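PDB 6IA5: phage-like element PBSX protein XepA, which is of unknown function and does not seem to be involved in host cell lysis; it is a prophage lytic-cassette protein that forms a pentamer. Local coordinates for residues I84-N89 against T94-V99; F251-K254 against E258-M261. All blocks are in the same frame, centred on the assembly; numbering follows the deposited sequence. Where two conformers were deposited one is given.

Interaction 1. Residues I84-N89 against T94-V99. With ACT (acetate ion), chain B.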
loop_
_atom_site.group_PDB
_atom_site.type_symbol
_atom_site.label_atom_id
_atom_site.label_comp_id
_atom_site.label_asym_id
_atom_site.label_seq_id
_atom_site.Cartn_x
_atom_site.Cartn_y
_atom_site.Cartn_z
ATOM N N ILE E 84 22.997 -21.851 10.812
ATOM C CA ILE E 84 21.739 -22.240 11.420
ATOM C C ILE E 84 21.206 -23.394 10.591
ATOM O O ILE E 84 21.062 -23.266 9.374
ATOM C CB ILE E 84 20.715 -21.079 11.479
ATOM C CG1 ILE E 84 21.247 -19.890 12.287
ATOM C CG2 ILE E 84 19.384 -21.589 12.035
ATOM C CD1 ILE E 84 20.238 -18.727 12.405
ATOM N N GLU E 85 20.901 -24.512 11.260
ATOM C CA GLU E 85 20.580 -25.719 10.512
ATOM C C GLU E 85 19.322 -26.374 11.070
ATOM O O GLU E 85 18.960 -26.164 12.228
ATOM C CB GLU E 85 21.778 -26.668 10.570
ATOM C CG GLU E 85 23.065 -25.965 10.183
ATOM C CD GLU E 85 24.229 -26.890 9.897
ATOM O OE1 GLU E 85 24.589 -27.665 10.817
ATOM O OE2 GLU E 85 24.737 -26.862 8.772
ATOM N N GLU E 86 18.688 -27.196 10.232
ATOM C CA GLU E 86 17.428 -27.823 10.581
ATOM C C GLU E 86 17.459 -29.300 10.188
ATOM O O GLU E 86 18.194 -29.702 9.276
ATOM C CB GLU E 86 16.297 -27.131 9.828
ATOM C CG GLU E 86 16.047 -25.700 10.286
ATOM C CD GLU E 86 14.831 -25.101 9.604
ATOM O OE1 GLU E 86 13.698 -25.649 9.829
ATOM O OE2 GLU E 86 15.031 -24.127 8.818
ATOM N N SER E 87 16.630 -30.093 10.876
ATOM C CA SER E 87 16.565 -31.520 10.628
ATOM C C SER E 87 15.186 -32.039 11.013
ATOM O O SER E 87 14.660 -31.649 12.049
ATOM C CB SER E 87 17.624 -32.227 11.453
ATOM O OG SER E 87 17.500 -33.646 11.321
ATOM N N ASP E 88 14.638 -32.961 10.201
ATOM C CA ASP E 88 13.405 -33.636 10.571
ATOM C C ASP E 88 13.659 -34.874 11.417
ATOM O O ASP E 88 12.737 -35.350 12.073
ATOM C CB ASP E 88 12.495 -33.866 9.366
ATOM C CG ASP E 88 11.477 -32.736 9.253
ATOM O OD1 ASP E 88 10.953 -32.303 10.336
ATOM O OD2 ASP E 88 11.258 -32.265 8.119
ATOM N N ASN E 89 14.903 -35.380 11.447
ATOM C CA ASN E 89 15.146 -36.605 12.206
ATOM C C ASN E 89 16.204 -36.425 13.291
ATOM O O ASN E 89 16.561 -37.392 13.951
ATOM C CB ASN E 89 15.513 -37.781 11.296
ATOM C CG ASN E 89 16.718 -37.495 10.427
ATOM O OD1 ASN E 89 17.526 -36.629 10.742
ATOM N ND2 ASN E 89 16.841 -38.205 9.315
ATOM N N THR E 94 20.252 -29.944 7.288
ATOM C CA THR E 94 20.443 -29.031 6.169
ATOM C C THR E 94 20.695 -27.621 6.713
ATOM O O THR E 94 20.201 -27.281 7.781
ATOM C CB THR E 94 19.260 -29.098 5.194
ATOM O OG1 THR E 94 18.095 -28.801 5.964
ATOM C CG2 THR E 94 19.107 -30.463 4.555
ATOM N N THR E 95 21.480 -26.825 5.980
ATOM C CA THR E 95 21.835 -25.479 6.391
ATOM C C THR E 95 20.769 -24.510 5.908
ATOM O O THR E 95 20.526 -24.431 4.698
ATOM C CB THR E 95 23.181 -25.048 5.787
ATOM O OG1 THR E 95 24.115 -26.048 6.197
ATOM C CG2 THR E 95 23.623 -23.697 6.311
ATOM N N THR E 96 20.174 -23.742 6.827
ATOM C CA THR E 96 19.153 -22.785 6.418
ATOM C C THR E 96 19.788 -21.408 6.246
ATOM O O THR E 96 19.353 -20.627 5.404
ATOM C CB THR E 96 18.024 -22.680 7.446
ATOM O OG1 THR E 96 17.551 -24.003 7.686
ATOM C CG2 THR E 96 16.901 -21.756 7.018
ATOM N N ALA E 97 20.804 -21.108 7.067
ATOM C CA ALA E 97 21.465 -19.816 6.968
ATOM C C ALA E 97 22.920 -19.975 7.364
ATOM O O ALA E 97 23.239 -20.856 8.156
ATOM C CB ALA E 97 20.779 -18.770 7.834
ATOM N N ALA E 98 23.756 -19.080 6.832
ATOM C CA ALA E 98 25.182 -19.106 7.134
ATOM C C ALA E 98 25.694 -17.673 7.090
ATOM O O ALA E 98 25.375 -16.931 6.155
ATOM C CB ALA E 98 25.893 -19.968 6.108
ATOM N N VAL E 99 26.456 -17.277 8.119
ATOM C CA VAL E 99 26.998 -15.934 8.164
ATOM C C VAL E 99 28.479 -16.021 8.519
ATOM O O VAL E 99 28.857 -16.748 9.437
ATOM C CB VAL E 99 26.226 -15.027 9.146
ATOM C CG1 VAL E 99 24.813 -14.733 8.666
ATOM C CG2 VAL E 99 26.229 -15.556 10.581
HETATM C C ACT B . 16.192 -34.011 6.964
HETATM O O ACT B . 16.203 -34.829 7.922
HETATM O OXT ACT B . 15.365 -33.092 6.966
HETATM C CH3 ACT B . 17.127 -34.076 5.771
#

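Interaction 2. Residues F251-K254 against E258-M261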
loop_
_atom_site.group_PDB
_atom_site.type_symbol
_atom_site.label_atom_id
_atom_site.label_comp_id
_atom_site.label_asym_id
_atom_site.label_seq_id
_atom_site.Cartn_x
_atom_site.Cartn_y
_atom_site.Cartn_z
ATOM N N PHE E 251 -7.878 -1.530 -38.179
ATOM C CA PHE E 251 -9.126 -0.831 -37.886
ATOM C C PHE E 251 -9.016 -0.080 -36.565
ATOM O O PHE E 251 -8.424 -0.569 -35.603
ATOM C CB PHE E 251 -10.286 -1.816 -37.710
ATOM C CG PHE E 251 -10.575 -2.662 -38.920
ATOM C CD1 PHE E 251 -9.866 -3.828 -39.168
ATOM C CD2 PHE E 251 -11.551 -2.269 -39.828
ATOM C CE1 PHE E 251 -10.137 -4.597 -40.292
ATOM C CE2 PHE E 251 -11.813 -3.030 -40.957
ATOM C CZ PHE E 251 -11.114 -4.192 -41.180
ATOM N N ASP E 252 -9.625 1.102 -36.536
ATOM C CA ASP E 252 -9.884 1.838 -35.315
ATOM C C ASP E 252 -11.259 1.408 -34.812
ATOM O O ASP E 252 -12.259 1.669 -35.475
ATOM C CB ASP E 252 -9.828 3.347 -35.580
ATOM C CG ASP E 252 -10.271 4.228 -34.412
ATOM O OD1 ASP E 252 -10.399 3.710 -33.258
ATOM O OD2 ASP E 252 -10.467 5.442 -34.652
ATOM N N ILE E 253 -11.310 0.761 -33.637
ATOM C CA ILE E 253 -12.568 0.143 -33.234
ATOM C C ILE E 253 -13.138 0.791 -31.970
ATOM O O ILE E 253 -14.115 0.271 -31.412
ATOM C CB ILE E 253 -12.402 -1.386 -33.087
ATOM C CG1 ILE E 253 -11.364 -1.761 -32.023
ATOM C CG2 ILE E 253 -12.108 -2.027 -34.446
ATOM C CD1 ILE E 253 -11.339 -3.244 -31.715
ATOM N N LYS E 254 -12.515 1.891 -31.514
ATOM C CA LYS E 254 -12.982 2.622 -30.345
ATOM C C LYS E 254 -14.464 2.956 -30.497
ATOM O O LYS E 254 -14.880 3.557 -31.482
ATOM C CB LYS E 254 -12.221 3.938 -30.154
ATOM C CG LYS E 254 -10.900 3.850 -29.404
ATOM C CD LYS E 254 -10.335 5.213 -29.009
ATOM C CE LYS E 254 -10.335 6.268 -30.101
ATOM N NZ LYS E 254 -9.596 5.865 -31.322
ATOM N N GLU E 258 -18.979 -4.683 -31.027
ATOM C CA GLU E 258 -18.496 -5.909 -31.642
ATOM C C GLU E 258 -17.982 -5.625 -33.047
ATOM O O GLU E 258 -18.437 -4.679 -33.697
ATOM C CB GLU E 258 -19.624 -6.931 -31.791
ATOM C CG GLU E 258 -20.241 -7.326 -30.469
ATOM C CD GLU E 258 -21.343 -8.355 -30.607
ATOM O OE1 GLU E 258 -22.446 -7.993 -31.058
ATOM O OE2 GLU E 258 -21.077 -9.517 -30.291
ATOM N N ILE E 259 -17.089 -6.503 -33.515
ATOM C CA ILE E 259 -16.569 -6.427 -34.875
ATOM C C ILE E 259 -16.828 -7.768 -35.553
ATOM O O ILE E 259 -16.567 -8.827 -34.981
ATOM C CB ILE E 259 -15.064 -6.059 -34.880
ATOM C CG1 ILE E 259 -14.777 -4.718 -34.189
ATOM C CG2 ILE E 259 -14.499 -6.118 -36.300
ATOM C CD1 ILE E 259 -15.480 -3.526 -34.799
ATOM N N ILE E 260 -17.355 -7.706 -36.771
ATOM C CA ILE E 260 -17.653 -8.912 -37.524
ATOM C C ILE E 260 -16.954 -8.794 -38.880
ATOM O O ILE E 260 -17.019 -7.749 -39.536
ATOM C CB ILE E 260 -19.178 -9.067 -37.673
ATOM C CG1 ILE E 260 -19.836 -9.366 -36.319
ATOM C CG2 ILE E 260 -19.505 -10.133 -38.697
ATOM C CD1 ILE E 260 -21.347 -9.219 -36.311
ATOM N N MET E 261 -16.289 -9.881 -39.279
ATOM C CA MET E 261 -15.661 -9.975 -40.585
ATOM C C MET E 261 -16.403 -11.047 -41.369
ATOM O O MET E 261 -16.095 -12.229 -41.241
ATOM C CB MET E 261 -14.196 -10.390 -40.411
ATOM C CG MET E 261 -13.388 -9.353 -39.624
ATOM S SD MET E 261 -13.000 -7.985 -40.736
ATOM C CE MET E 261 -13.374 -6.570 -39.691
#

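Interaction 1. Residues I84-N89 against T94-V99
Ile-84 meets Thr-96 and Ala-97 at a classic beta bulge in the hairpin of strands 80-87 and 94-101. The two backbone amides of the bulge share one acceptor. Thr-96 N lies 2.7 Å from Ile-84 O and Ala-97 N lies 3.2 Å from the same oxygen, both in the carbonyl plane. Ile-84 N returns a bond to Ala-97 O. Past the bulge, Glu-85 faces Thr-95 as a non-hydrogen-bonded pair, and Glu-86 with Thr-94 is a hydrogen-bonded pair with two backbone bonds.

The packed side belongs to strand 80-87, where Ile-84, Glu-85 and Glu-86 are buried. Ile-84 CB approaches Ala-97 CB to 4.3 Å, and the Ile-84 side chain also packs on Thr-109 and Val-112 of strand 107-113. The buried carboxylates are well supplied with partners. Glu-85 forms salt bridges with Arg-120 and Arg-122 on the neighbouring strand 118-125, and Glu-86 OE1 accepts from the backbone amides of Ser-115 and Lys-116.

Strand 94-101 is the outermost strand of its sheet within the chain, and Thr-94, Thr-95 and Thr-96 are exposed. Two of these threonines reach back with their hydroxyls to the two glutamates. Thr-95 OG1 donates to Glu-85 OE2 at 2.8 Å, on the anti lone pair. Thr-94 OG1 is bonded instead to Lys-116 NZ. Lys-116 also binds an acetate, probably from the crystallisation liquor, which Asp-88 N holds only weakly.

At the bulge, Thr-96 CB points toward strand 80-87. Thr-96 OG1 stands beside the backbone N (chi1 -53°) and donates to Glu-86 OE2 at 2.8 Å, meeting the anti side 25° out of the carboxylate plane.

Interaction 2. Residues F251-K254 against E258-M261
Phe-251 and Met-261 send their side chains at each other from opposite directions. The methyl group of the methionine lies over one face of the ring. Met-261 CE sits 3.6 Å from Phe-251 CZ and 4.0 Å from the ring centroid, 29° off the ring normal. The methyl is over the face, so this is a CH-pi contact; it is shifted toward CZ. The sulfur takes an oblique position, with Met-261 SD 5.1 Å from the centroid of the Phe-251 ring, and adds a Met-aromatic contact. The methionine chain is bent at chi2 (-78°) and again at chi3, and the two bends together bring CE over the ring. The ring also has an edge-to-face partner in Phe-216.

These side chains lie in the buried interior of the C-terminal all-beta domain, a curled antiparallel sheet. Strands 247-252 and 258-267 follow each other in sequence but are not paired here. Ile-253 and Ile-259 are 7.9 Å apart at their CA atoms, and the backbones are bridged here by side-chain contacts alone.

Ile-253 presents its short branch. Its CG1 stands between backbone N and carbonyl carbon (chi1 61°), which leaves CG2 to meet Ile-259. The two side chains cross at a slant, and Ile-253 CG2 lies 3.7 Å from Ile-259 CD1 and 3.8 Å from Ile-259 CG1. Both isoleucines also touch Leu-201 of strand 200-207. At the end of strand 247-252, Asp-252 opens an Asx turn. Asp-252 OD1 accepts from Lys-254 N at 3.3 Å.

How the interactions relate
Interaction 1 comes first along the chain and closes before interaction 2 opens. Their centres are 60 Å apart and their nearest atoms about 51 Å apart, on opposite sides of the chain's centre. They share no strand and no sheet. Interaction 1 joins neighbouring strands at the outermost strand, within this chain, of a four-stranded antiparallel sheet in the N-terminal part. Interaction 2 packs side chains inside the curled C-terminal sheet. The chain between these two regions is drawn out, in keeping with a radius of gyration of 37 Å. XepA thus has two separate beta regions, each with its own interior. Asp-88 and Lys-254, beside the contacts, each touch a neighbouring subunit.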